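PDB 1UP3: putative cellulase CEL6 from Mycobacterium tuberculosis, which probably hydrolyses internal beta-1,4 linkages of cellulose as a family 6 endoglucanase. Local coordinates for residues S41-Q46 and N188-Y193; T114-P119 and A256-K261; A169-L174 and G207-S212; Y76-R81 and F137-Y142. All coordinates share one frame; numbering follows the deposited sequence. Where two conformers were deposited one is given.

Contact 1 of 4, residues S41-Q46 and N188-Y193. With BGC (beta-D-glucopyranose), chain B.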
# COMPACT_ATOMS: atom_id res chain seq x y z
N SER A 41 4.41 5.19 -2.54
CA SER A 41 4.69 4.80 -1.14
C SER A 41 5.96 4.00 -1.17
O SER A 41 6.32 3.41 -2.20
CB SER A 41 3.58 3.96 -0.50
OG SER A 41 3.56 2.64 -1.03
N TYR A 42 6.66 3.97 -0.04
CA TYR A 42 7.93 3.26 0.10
C TYR A 42 7.65 1.95 0.85
O TYR A 42 7.21 1.96 1.97
CB TYR A 42 8.92 4.16 0.86
CG TYR A 42 10.33 3.62 0.89
CD1 TYR A 42 11.17 3.77 -0.21
CD2 TYR A 42 10.82 2.99 2.00
CE1 TYR A 42 12.47 3.29 -0.19
CE2 TYR A 42 12.14 2.50 2.02
CZ TYR A 42 12.94 2.65 0.93
OH TYR A 42 14.24 2.14 0.94
N TRP A 43 7.94 0.81 0.19
CA TRP A 43 7.59 -0.49 0.74
C TRP A 43 8.75 -1.05 1.54
O TRP A 43 9.90 -1.10 1.02
CB TRP A 43 7.26 -1.45 -0.39
CG TRP A 43 5.96 -1.16 -1.12
CD1 TRP A 43 5.61 -0.02 -1.76
CD2 TRP A 43 4.83 -2.02 -1.20
NE1 TRP A 43 4.34 -0.15 -2.30
CE2 TRP A 43 3.84 -1.37 -1.95
CE3 TRP A 43 4.56 -3.31 -0.72
CZ2 TRP A 43 2.60 -1.94 -2.23
CZ3 TRP A 43 3.35 -3.89 -1.01
CH2 TRP A 43 2.36 -3.19 -1.76
N LEU A 44 8.46 -1.53 2.74
CA LEU A 44 9.45 -2.16 3.62
C LEU A 44 9.06 -3.62 3.89
O LEU A 44 7.89 -3.94 4.07
CB LEU A 44 9.50 -1.42 4.93
CG LEU A 44 9.85 0.06 4.82
CD1 LEU A 44 9.68 0.72 6.19
CD2 LEU A 44 11.25 0.21 4.29
N ASP A 45 10.04 -4.49 3.90
CA ASP A 45 9.84 -5.88 4.23
C ASP A 45 11.04 -6.49 4.94
O ASP A 45 11.81 -5.78 5.56
CB ASP A 45 9.39 -6.65 3.00
CG ASP A 45 10.44 -6.77 1.92
OD1 ASP A 45 11.60 -6.30 2.12
OD2 ASP A 45 10.19 -7.34 0.82
N GLN A 46 11.15 -7.81 4.85
CA GLN A 46 12.18 -8.54 5.60
C GLN A 46 13.60 -8.28 5.09
O GLN A 46 14.56 -8.68 5.75
CB GLN A 46 11.90 -10.05 5.63
CG GLN A 46 12.22 -10.82 4.34
CD GLN A 46 11.37 -10.44 3.15
OE1 GLN A 46 10.18 -10.10 3.28
NE2 GLN A 46 11.97 -10.49 1.99
N ASN A 188 -7.83 -1.41 -2.56
CA ASN A 188 -7.38 -1.47 -3.95
C ASN A 188 -5.87 -1.55 -4.13
O ASN A 188 -5.39 -1.31 -5.24
CB ASN A 188 -7.92 -0.26 -4.74
CG ASN A 188 -8.30 -0.61 -6.20
OD1 ASN A 188 -8.70 -1.75 -6.53
ND2 ASN A 188 -8.13 0.35 -7.08
N VAL A 189 -5.13 -1.85 -3.06
CA VAL A 189 -3.68 -1.82 -3.14
C VAL A 189 -3.19 -2.84 -4.17
O VAL A 189 -3.52 -4.03 -4.11
CB VAL A 189 -2.98 -2.00 -1.74
CG1 VAL A 189 -1.46 -2.11 -1.91
CG2 VAL A 189 -3.36 -0.89 -0.80
N SER A 190 -2.40 -2.37 -5.12
CA SER A 190 -1.93 -3.16 -6.22
C SER A 190 -3.00 -3.71 -7.13
O SER A 190 -2.70 -4.59 -7.90
CB SER A 190 -0.99 -4.29 -5.74
OG SER A 190 0.01 -3.77 -4.91
N ASN A 191 -4.22 -3.21 -7.03
CA ASN A 191 -5.28 -3.69 -7.94
C ASN A 191 -5.78 -2.55 -8.82
O ASN A 191 -5.12 -1.53 -8.95
CB ASN A 191 -6.35 -4.41 -7.15
CG ASN A 191 -6.93 -5.57 -7.91
OD1 ASN A 191 -7.51 -5.38 -8.98
ND2 ASN A 191 -6.79 -6.80 -7.36
N PHE A 192 -6.91 -2.77 -9.46
CA PHE A 192 -7.29 -2.03 -10.65
C PHE A 192 -8.74 -1.59 -10.65
O PHE A 192 -9.18 -1.06 -11.67
CB PHE A 192 -7.01 -2.91 -11.91
CG PHE A 192 -5.59 -3.40 -12.00
CD1 PHE A 192 -4.61 -2.64 -12.60
CD2 PHE A 192 -5.22 -4.61 -11.42
CE1 PHE A 192 -3.29 -3.10 -12.64
CE2 PHE A 192 -3.91 -5.05 -11.43
CZ PHE A 192 -2.96 -4.31 -12.03
N TYR A 193 -9.48 -1.82 -9.55
CA TYR A 193 -10.91 -1.51 -9.55
C TYR A 193 -11.14 -0.00 -9.55
O TYR A 193 -10.34 0.74 -9.03
CB TYR A 193 -11.63 -2.22 -8.40
CG TYR A 193 -11.54 -3.71 -8.53
CD1 TYR A 193 -12.30 -4.36 -9.49
CD2 TYR A 193 -10.63 -4.46 -7.77
CE1 TYR A 193 -12.19 -5.72 -9.68
CE2 TYR A 193 -10.51 -5.83 -7.98
CZ TYR A 193 -11.27 -6.44 -8.92
OH TYR A 193 -11.14 -7.81 -9.13
C2 BGC B . -2.76 -11.54 -5.08
C3 BGC B . -1.79 -10.57 -4.42
C4 BGC B . -2.08 -9.14 -4.88
C5 BGC B . -3.58 -8.84 -4.67
C6 BGC B . -3.97 -7.48 -5.26
C1 BGC B . -4.21 -11.09 -4.82
O2 BGC B . -2.53 -12.89 -4.64
O3 BGC B . -0.44 -10.92 -4.68
O4 BGC B . -1.29 -8.17 -4.16
O5 BGC B . -4.40 -9.80 -5.33
O6 BGC B . -5.33 -7.19 -4.99
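W43 on the first barrel strand, 42-44, points its six-membered ring at the loop that follows strand 184-187, where V189 and S190 meet it. The loop begins with N188, whose carboxamide ties it back on itself: OD1 accepts the amide of Y193 on a lone pair in the carbonyl plane (OD1 to Y193 N, 3.1 Å). A type II turn then runs from N188 to N191. V189, coming from the opposite direction to W43, has CG1 anti to its backbone N (chi1 174°), which sets that methyl 4.0 Å from W43 CH2. S190 follows with OG also 4.0 Å from W43 CH2, a van der Waals approach; its backbone N is bonded to D217. N191 faces the sugar. Its OD1 takes the amide of F192 (OD1 to F192 N, 2.7 Å), and ND2 gives an almost straight bond of 2.8 Å and 174° to O6 of the glucose; D82 and D120 bond the same sugar. On the tryptophan side, NE1 is bonded to the carbonyl O of I260. With one end of the N191 amide accepting from the backbone and the other donating to O6, its orientation is settled, while the indole packs against V189 and S190, at the turn that carries N191 to the sugar.

Contact 2 of 4, residues T114-P119 and A256-K261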
# COMPACT_ATOMS: atom_id res chain seq x y z
N THR A 114 2.33 8.48 6.97
CA THR A 114 1.18 7.68 6.60
C THR A 114 1.66 6.24 6.45
O THR A 114 2.68 6.00 5.80
CB THR A 114 0.63 8.21 5.30
OG1 THR A 114 0.17 9.55 5.47
CG2 THR A 114 -0.61 7.40 4.80
N ILE A 115 1.02 5.30 7.16
CA ILE A 115 1.46 3.91 7.19
C ILE A 115 0.35 3.04 6.67
O ILE A 115 -0.75 3.09 7.21
CB ILE A 115 1.87 3.45 8.59
CG1 ILE A 115 2.80 4.47 9.27
CG2 ILE A 115 2.52 2.05 8.52
CD1 ILE A 115 4.13 4.70 8.60
N ILE A 116 0.65 2.27 5.63
CA ILE A 116 -0.24 1.26 5.07
C ILE A 116 0.22 -0.10 5.65
O ILE A 116 1.32 -0.57 5.37
CB ILE A 116 -0.18 1.25 3.56
CG1 ILE A 116 -0.38 2.65 2.95
CG2 ILE A 116 -1.16 0.19 3.02
CD1 ILE A 116 -1.70 3.25 3.30
N VAL A 117 -0.61 -0.70 6.48
CA VAL A 117 -0.23 -1.91 7.23
C VAL A 117 -0.68 -3.16 6.46
O VAL A 117 -1.87 -3.49 6.37
CB VAL A 117 -0.86 -1.94 8.63
CG1 VAL A 117 -0.42 -3.18 9.41
CG2 VAL A 117 -0.55 -0.70 9.40
N GLU A 118 0.32 -3.86 5.94
CA GLU A 118 0.20 -5.21 5.39
C GLU A 118 -0.87 -5.42 4.32
O GLU A 118 -1.86 -6.11 4.53
CB GLU A 118 0.06 -6.21 6.53
CG GLU A 118 1.27 -6.23 7.45
CD GLU A 118 2.56 -6.67 6.78
OE1 GLU A 118 2.56 -7.37 5.72
OE2 GLU A 118 3.64 -6.33 7.35
N PRO A 119 -0.60 -4.90 3.14
CA PRO A 119 -1.45 -5.21 1.97
C PRO A 119 -1.72 -6.72 1.89
O PRO A 119 -0.78 -7.49 1.98
CB PRO A 119 -0.58 -4.78 0.78
CG PRO A 119 0.17 -3.59 1.33
CD PRO A 119 0.51 -4.00 2.77
N ALA A 256 -7.99 10.07 1.16
CA ALA A 256 -7.14 10.32 0.01
C ALA A 256 -7.23 9.24 -1.04
O ALA A 256 -7.54 8.09 -0.74
CB ALA A 256 -5.65 10.42 0.44
N TYR A 257 -6.89 9.64 -2.26
CA TYR A 257 -6.41 8.73 -3.30
C TYR A 257 -4.89 8.75 -3.22
O TYR A 257 -4.31 9.83 -3.17
CB TYR A 257 -6.86 9.16 -4.70
CG TYR A 257 -8.33 9.41 -4.88
CD1 TYR A 257 -9.27 8.79 -4.09
CD2 TYR A 257 -8.78 10.31 -5.86
CE1 TYR A 257 -10.65 9.04 -4.27
CE2 TYR A 257 -10.11 10.57 -6.03
CZ TYR A 257 -11.04 9.94 -5.23
OH TYR A 257 -12.37 10.20 -5.37
N LEU A 258 -4.27 7.58 -3.12
CA LEU A 258 -2.82 7.45 -3.05
C LEU A 258 -2.31 6.54 -4.14
O LEU A 258 -3.07 5.70 -4.66
CB LEU A 258 -2.35 6.89 -1.70
CG LEU A 258 -2.71 7.71 -0.44
CD1 LEU A 258 -2.30 6.92 0.79
CD2 LEU A 258 -2.09 9.11 -0.49
N TRP A 259 -1.03 6.66 -4.47
CA TRP A 259 -0.41 5.60 -5.29
C TRP A 259 0.40 4.74 -4.33
O TRP A 259 1.46 5.17 -3.88
CB TRP A 259 0.47 6.18 -6.40
CG TRP A 259 -0.29 6.77 -7.54
CD1 TRP A 259 -1.64 7.05 -7.61
CD2 TRP A 259 0.25 7.15 -8.81
NE1 TRP A 259 -1.94 7.63 -8.81
CE2 TRP A 259 -0.81 7.66 -9.59
CE3 TRP A 259 1.53 7.07 -9.37
CZ2 TRP A 259 -0.62 8.15 -10.89
CZ3 TRP A 259 1.71 7.53 -10.69
CH2 TRP A 259 0.63 8.07 -11.41
N ILE A 260 -0.16 3.62 -3.92
CA ILE A 260 0.48 2.74 -2.95
C ILE A 260 1.41 1.78 -3.67
O ILE A 260 2.64 1.83 -3.48
CB ILE A 260 -0.58 2.08 -2.03
CG1 ILE A 260 -1.38 3.19 -1.34
CG2 ILE A 260 0.14 1.17 -1.00
CD1 ILE A 260 -2.50 2.74 -0.47
N LYS A 261 0.86 0.96 -4.56
CA LYS A 261 1.66 0.25 -5.54
C LYS A 261 2.43 1.26 -6.38
O LYS A 261 1.90 2.33 -6.68
CB LYS A 261 0.74 -0.59 -6.42
CG LYS A 261 1.35 -1.19 -7.69
CD LYS A 261 2.22 -2.34 -7.39
CE LYS A 261 2.90 -2.82 -8.67
NZ LYS A 261 3.50 -4.16 -8.47
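This contact lies inside the distorted parallel beta/alpha barrel of family 6 glycoside hydrolases, where strand 113-117, third of the seven, looks across the interior at the last strand, 254-258. The two strands are not neighbours in the sheet, and the backbones stand well apart: CA of T114 and CA of L258 are 10.4 Å from each other. Side chains span the distance. Alternate residues of the first strand, T114 and I116, point inward, as do L258 and, just past its strand, I260 on the other side, so every touching residue is buried and aliphatic atoms do all the touching. Near the start of strand 113-117 and at the end of 254-258, T114 CG2 comes to 4.4 Å from L258 CD1, a loose approach. V215 of strand 213-217 packs on I116 and L258 both, and T74 of strand 72-75 on I260, so the pairs belong to a wider barrel core. D217 takes the backbone amides of I260 and K261 with its two carboxylate oxygens, which probably helps hold I260 facing inward. I260 keeps its chain extended (chi2 177°), whereas I116 folds its CD1 back (chi2 -61°). The two isoleucines reach toward each other tip to tip, and I260 CD1 ends 3.9 Å from I116 CD1 and 4.0 Å from I116 CG1.

Contact 3 of 4, residues A169-L174 and G207-S212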
# COMPACT_ATOMS: atom_id res chain seq x y z
N ALA A 169 -17.53 -9.19 6.14
CA ALA A 169 -16.44 -10.06 6.50
C ALA A 169 -15.15 -9.24 6.83
O ALA A 169 -14.48 -9.50 7.84
CB ALA A 169 -16.16 -11.06 5.40
N MET A 170 -14.88 -8.24 6.01
CA MET A 170 -13.66 -7.46 6.22
C MET A 170 -13.85 -6.54 7.44
O MET A 170 -12.92 -6.37 8.23
CB MET A 170 -13.28 -6.72 4.95
CG MET A 170 -11.97 -5.94 5.07
SD MET A 170 -10.56 -6.85 5.75
CE MET A 170 -9.97 -7.66 4.31
N ALA A 171 -15.03 -5.97 7.63
CA ALA A 171 -15.25 -5.13 8.80
C ALA A 171 -15.03 -5.94 10.08
O ALA A 171 -14.51 -5.42 11.06
CB ALA A 171 -16.65 -4.53 8.80
N ALA A 172 -15.48 -7.19 10.10
CA ALA A 172 -15.26 -8.04 11.26
C ALA A 172 -13.78 -8.19 11.59
O ALA A 172 -13.38 -8.12 12.77
CB ALA A 172 -15.89 -9.40 11.08
N ARG A 173 -12.97 -8.43 10.57
CA ARG A 173 -11.54 -8.57 10.75
C ARG A 173 -10.92 -7.25 11.19
O ARG A 173 -10.05 -7.24 12.07
CB ARG A 173 -10.88 -9.11 9.49
CG ARG A 173 -11.37 -10.50 9.14
CD ARG A 173 -10.76 -11.11 7.90
NE ARG A 173 -11.52 -12.31 7.57
CZ ARG A 173 -11.15 -13.26 6.76
NH1 ARG A 173 -9.98 -13.23 6.13
NH2 ARG A 173 -11.97 -14.27 6.54
N LEU A 174 -11.32 -6.14 10.58
CA LEU A 174 -10.77 -4.82 10.99
C LEU A 174 -11.12 -4.52 12.44
O LEU A 174 -10.29 -3.99 13.18
CB LEU A 174 -11.34 -3.73 10.08
CG LEU A 174 -10.77 -3.73 8.66
CD1 LEU A 174 -11.61 -2.82 7.78
CD2 LEU A 174 -9.33 -3.23 8.64
N GLY A 207 -19.21 2.32 7.68
CA GLY A 207 -20.43 2.16 8.46
C GLY A 207 -20.39 1.03 9.47
O GLY A 207 -21.03 1.12 10.53
N LEU A 208 -19.65 -0.02 9.15
CA LEU A 208 -19.52 -1.21 10.00
C LEU A 208 -18.34 -1.16 10.96
O LEU A 208 -18.14 -2.08 11.74
CB LEU A 208 -19.42 -2.45 9.10
CG LEU A 208 -20.64 -2.73 8.24
CD1 LEU A 208 -20.34 -3.79 7.18
CD2 LEU A 208 -21.83 -3.16 9.11
N THR A 209 -17.57 -0.08 10.93
CA THR A 209 -16.40 0.12 11.80
C THR A 209 -16.47 1.46 12.51
O THR A 209 -15.45 2.15 12.66
CB THR A 209 -15.10 0.06 10.99
OG1 THR A 209 -15.18 0.97 9.86
CG2 THR A 209 -14.90 -1.29 10.40
N ASN A 210 -17.68 1.89 12.84
CA ASN A 210 -17.87 3.12 13.63
C ASN A 210 -17.28 4.37 13.00
O ASN A 210 -16.79 5.26 13.67
CB ASN A 210 -17.32 2.93 15.05
CG ASN A 210 -17.92 3.92 16.06
OD1 ASN A 210 -19.14 4.08 16.13
ND2 ASN A 210 -17.04 4.59 16.83
N GLY A 211 -17.36 4.45 11.68
CA GLY A 211 -16.99 5.66 10.96
C GLY A 211 -15.53 5.80 10.61
O GLY A 211 -15.04 6.92 10.43
N SER A 212 -14.84 4.68 10.47
CA SER A 212 -13.42 4.76 10.14
C SER A 212 -13.24 5.34 8.74
O SER A 212 -14.16 5.33 7.89
CB SER A 212 -12.76 3.41 10.24
OG SER A 212 -13.19 2.58 9.20
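A171 of helix 167-176 presses its methyl against the end of helix 195-208, where L208 and T209 receive it. The apolar contacts come first. A171 CB and L208 CB are 3.5 Å apart, tighter than carbons usually pack, and, consistent with the small alanine side chain, the two backbones come to 5.9 Å between CA of A171 and CA of L208. T209 CG2 lies on the same methyl at 4.0 Å from A171 CB, and one helical turn on, L174 CB completes the patch at 4.3 Å from T209 CG2. L174 itself also leans on I205 and F185.

Polar contacts lie on the side of helix 195-208. T209 OG1 sits between its backbone N and carbonyl carbon (chi1 52°), turned back to the helix end, where the carbonyls of I205 and S206 are its partners; its methyl is thereby left facing A171. The carbonyl of L208 is bonded to N175 of the facing helix.

Here two successive outer helices of a beta/alpha barrel lean together, the join lying where helix 195-208 gives way to the loop leading into strand 213-217.

Contact 4 of 4, residues Y76-R81 and F137-Y142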
# COMPACT_ATOMS: atom_id res chain seq x y z
N TYR A 76 5.16 -4.54 4.57
CA TYR A 76 4.81 -5.76 3.83
C TYR A 76 5.74 -6.90 4.27
O TYR A 76 6.52 -7.43 3.46
CB TYR A 76 4.90 -5.46 2.32
CG TYR A 76 4.29 -6.47 1.36
CD1 TYR A 76 3.01 -6.95 1.58
CD2 TYR A 76 4.97 -6.87 0.23
CE1 TYR A 76 2.40 -7.86 0.70
CE2 TYR A 76 4.40 -7.76 -0.69
CZ TYR A 76 3.11 -8.23 -0.46
OH TYR A 76 2.54 -9.14 -1.35
N GLY A 77 5.71 -7.20 5.56
CA GLY A 77 6.59 -8.19 6.17
C GLY A 77 5.89 -9.35 6.86
O GLY A 77 6.56 -10.13 7.54
N ILE A 78 4.58 -9.48 6.72
CA ILE A 78 3.83 -10.49 7.52
C ILE A 78 4.35 -11.90 7.25
O ILE A 78 4.72 -12.24 6.13
CB ILE A 78 2.29 -10.40 7.23
CG1 ILE A 78 1.45 -10.96 8.37
CG2 ILE A 78 1.96 -11.03 5.91
CD1 ILE A 78 1.47 -10.09 9.61
N PRO A 79 4.44 -12.72 8.28
CA PRO A 79 4.81 -14.12 8.05
C PRO A 79 3.83 -14.81 7.09
O PRO A 79 2.64 -14.52 7.10
CB PRO A 79 4.78 -14.74 9.45
CG PRO A 79 5.10 -13.59 10.36
CD PRO A 79 4.36 -12.44 9.71
N HIS A 80 4.35 -15.70 6.25
CA HIS A 80 3.57 -16.38 5.21
C HIS A 80 3.01 -15.36 4.22
O HIS A 80 1.91 -15.53 3.72
CB HIS A 80 2.43 -17.26 5.79
CG HIS A 80 2.82 -18.00 7.02
ND1 HIS A 80 3.92 -18.84 7.04
CD2 HIS A 80 2.34 -17.98 8.28
CE1 HIS A 80 4.08 -19.32 8.26
NE2 HIS A 80 3.14 -18.80 9.04
N ARG A 81 3.81 -14.31 3.94
CA ARG A 81 3.40 -13.28 2.99
C ARG A 81 2.98 -13.89 1.68
O ARG A 81 3.65 -14.76 1.16
CB ARG A 81 4.51 -12.26 2.78
CG ARG A 81 4.09 -10.98 2.13
CD ARG A 81 5.25 -10.05 1.95
NE ARG A 81 6.14 -10.49 0.90
CZ ARG A 81 7.26 -9.88 0.60
NH1 ARG A 81 7.65 -8.80 1.25
NH2 ARG A 81 8.00 -10.33 -0.40
N PHE A 137 -3.87 -12.27 12.74
CA PHE A 137 -4.72 -11.18 13.24
C PHE A 137 -4.04 -10.52 14.46
O PHE A 137 -4.02 -9.29 14.57
CB PHE A 137 -6.12 -11.66 13.60
CG PHE A 137 -6.95 -12.17 12.43
CD1 PHE A 137 -6.65 -11.84 11.14
CD2 PHE A 137 -8.03 -12.99 12.65
CE1 PHE A 137 -7.41 -12.31 10.08
CE2 PHE A 137 -8.79 -13.46 11.59
CZ PHE A 137 -8.48 -13.10 10.31
N ASP A 138 -3.46 -11.33 15.35
CA ASP A 138 -2.70 -10.80 16.48
C ASP A 138 -1.51 -9.93 16.08
O ASP A 138 -1.25 -8.92 16.74
CB ASP A 138 -2.24 -11.91 17.41
CG ASP A 138 -3.39 -12.62 18.09
OD1 ASP A 138 -4.53 -12.10 18.12
OD2 ASP A 138 -3.20 -13.73 18.61
N LEU A 139 -0.82 -10.30 15.00
CA LEU A 139 0.30 -9.52 14.50
C LEU A 139 -0.14 -8.19 13.89
O LEU A 139 0.51 -7.17 14.11
CB LEU A 139 1.09 -10.35 13.48
CG LEU A 139 1.79 -11.56 14.10
CD1 LEU A 139 2.43 -12.37 12.98
CD2 LEU A 139 2.76 -11.23 15.16
N VAL A 140 -1.26 -8.19 13.18
CA VAL A 140 -1.77 -6.96 12.64
C VAL A 140 -2.24 -6.05 13.78
O VAL A 140 -2.02 -4.85 13.74
CB VAL A 140 -2.85 -7.20 11.57
CG1 VAL A 140 -3.43 -5.86 11.09
CG2 VAL A 140 -2.22 -7.96 10.40
N ARG A 141 -2.92 -6.63 14.76
CA ARG A 141 -3.31 -5.85 15.93
C ARG A 141 -2.09 -5.27 16.66
O ARG A 141 -2.12 -4.11 17.13
CB ARG A 141 -4.16 -6.71 16.89
CG ARG A 141 -4.73 -5.86 18.03
CD ARG A 141 -5.60 -6.64 19.04
NE ARG A 141 -6.14 -7.82 18.46
CZ ARG A 141 -5.82 -9.09 18.69
NH1 ARG A 141 -4.96 -9.46 19.65
NH2 ARG A 141 -6.43 -10.02 17.93
N TYR A 142 -1.01 -6.04 16.76
CA TYR A 142 0.22 -5.59 17.38
C TYR A 142 0.78 -4.36 16.62
O TYR A 142 1.17 -3.37 17.23
CB TYR A 142 1.26 -6.71 17.41
CG TYR A 142 2.50 -6.32 18.20
CD1 TYR A 142 2.51 -6.41 19.56
CD2 TYR A 142 3.63 -5.80 17.56
CE1 TYR A 142 3.62 -6.02 20.31
CE2 TYR A 142 4.75 -5.42 18.30
CZ TYR A 142 4.71 -5.51 19.68
OH TYR A 142 5.79 -5.14 20.49
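I78 and P79 form a blunt apolar bump on the loop after strand 72-75, and L139 and V140 offer the matching surface on helix 130-147. I78 sends CG1 anti to its backbone N (chi1 -156°), which swings CD1 out to the helix, where it settles between L139 CB at 3.9 Å and the V140 methyl CG2 at 4.3 Å. The side chains of I78 and L139 cross obliquely. L139 CD1 in turn meets the loop where I78 and the proline ring come together, tip to tip with P79; it lies 4.2 Å from I78 CD1 and 3.8 Å from P79 CD, with P79 CG scarcely farther away. Y97 of helix 94-108 packs on both I78 and L139, closing the seam from another part of the fold.

Bonds within the loop and from its neighbours fix its shape. A type II turn runs from I78 to R81 and brings the arginine back over Y76: R81 CD sits 3.4 Å above the centre of the tyrosine ring, while NH1 gives a 2.8 Å bond to Y76 O, in the guanidinium plane and nearly along the C=O axis. D45 supplies a salt bridge to the same NH1. The buried E118 holds the amides of G77 and I78.

Such an arrangement belongs to a beta/alpha barrel: a loop leaving the C-terminal end of a strand, on the side where the substrate binds, folds outward and rests on an outer helix.

From the N terminus, residues 41-46 open contact 1 on the first strand. Segment 76-81 follows and meets 137-142, so contact 4 closes entirely within the loop of contact 1. Segment 114-119 starts contact 2 before contact 4 has closed, and the two cross. Contact 3, 169-174 with 207-212, nests inside contact 2 but crosses contact 1, which 188-193 closes. Contact 2 closes last, at 256-261, and crosses contact 1. Contact 1 ties the first strand to the loop after the fifth, contact 2 the third strand to the last; they touch around I260. Contact 3 joins two outer helices and contact 4 rests the loop after the second strand on another, R173 meeting F137 between them.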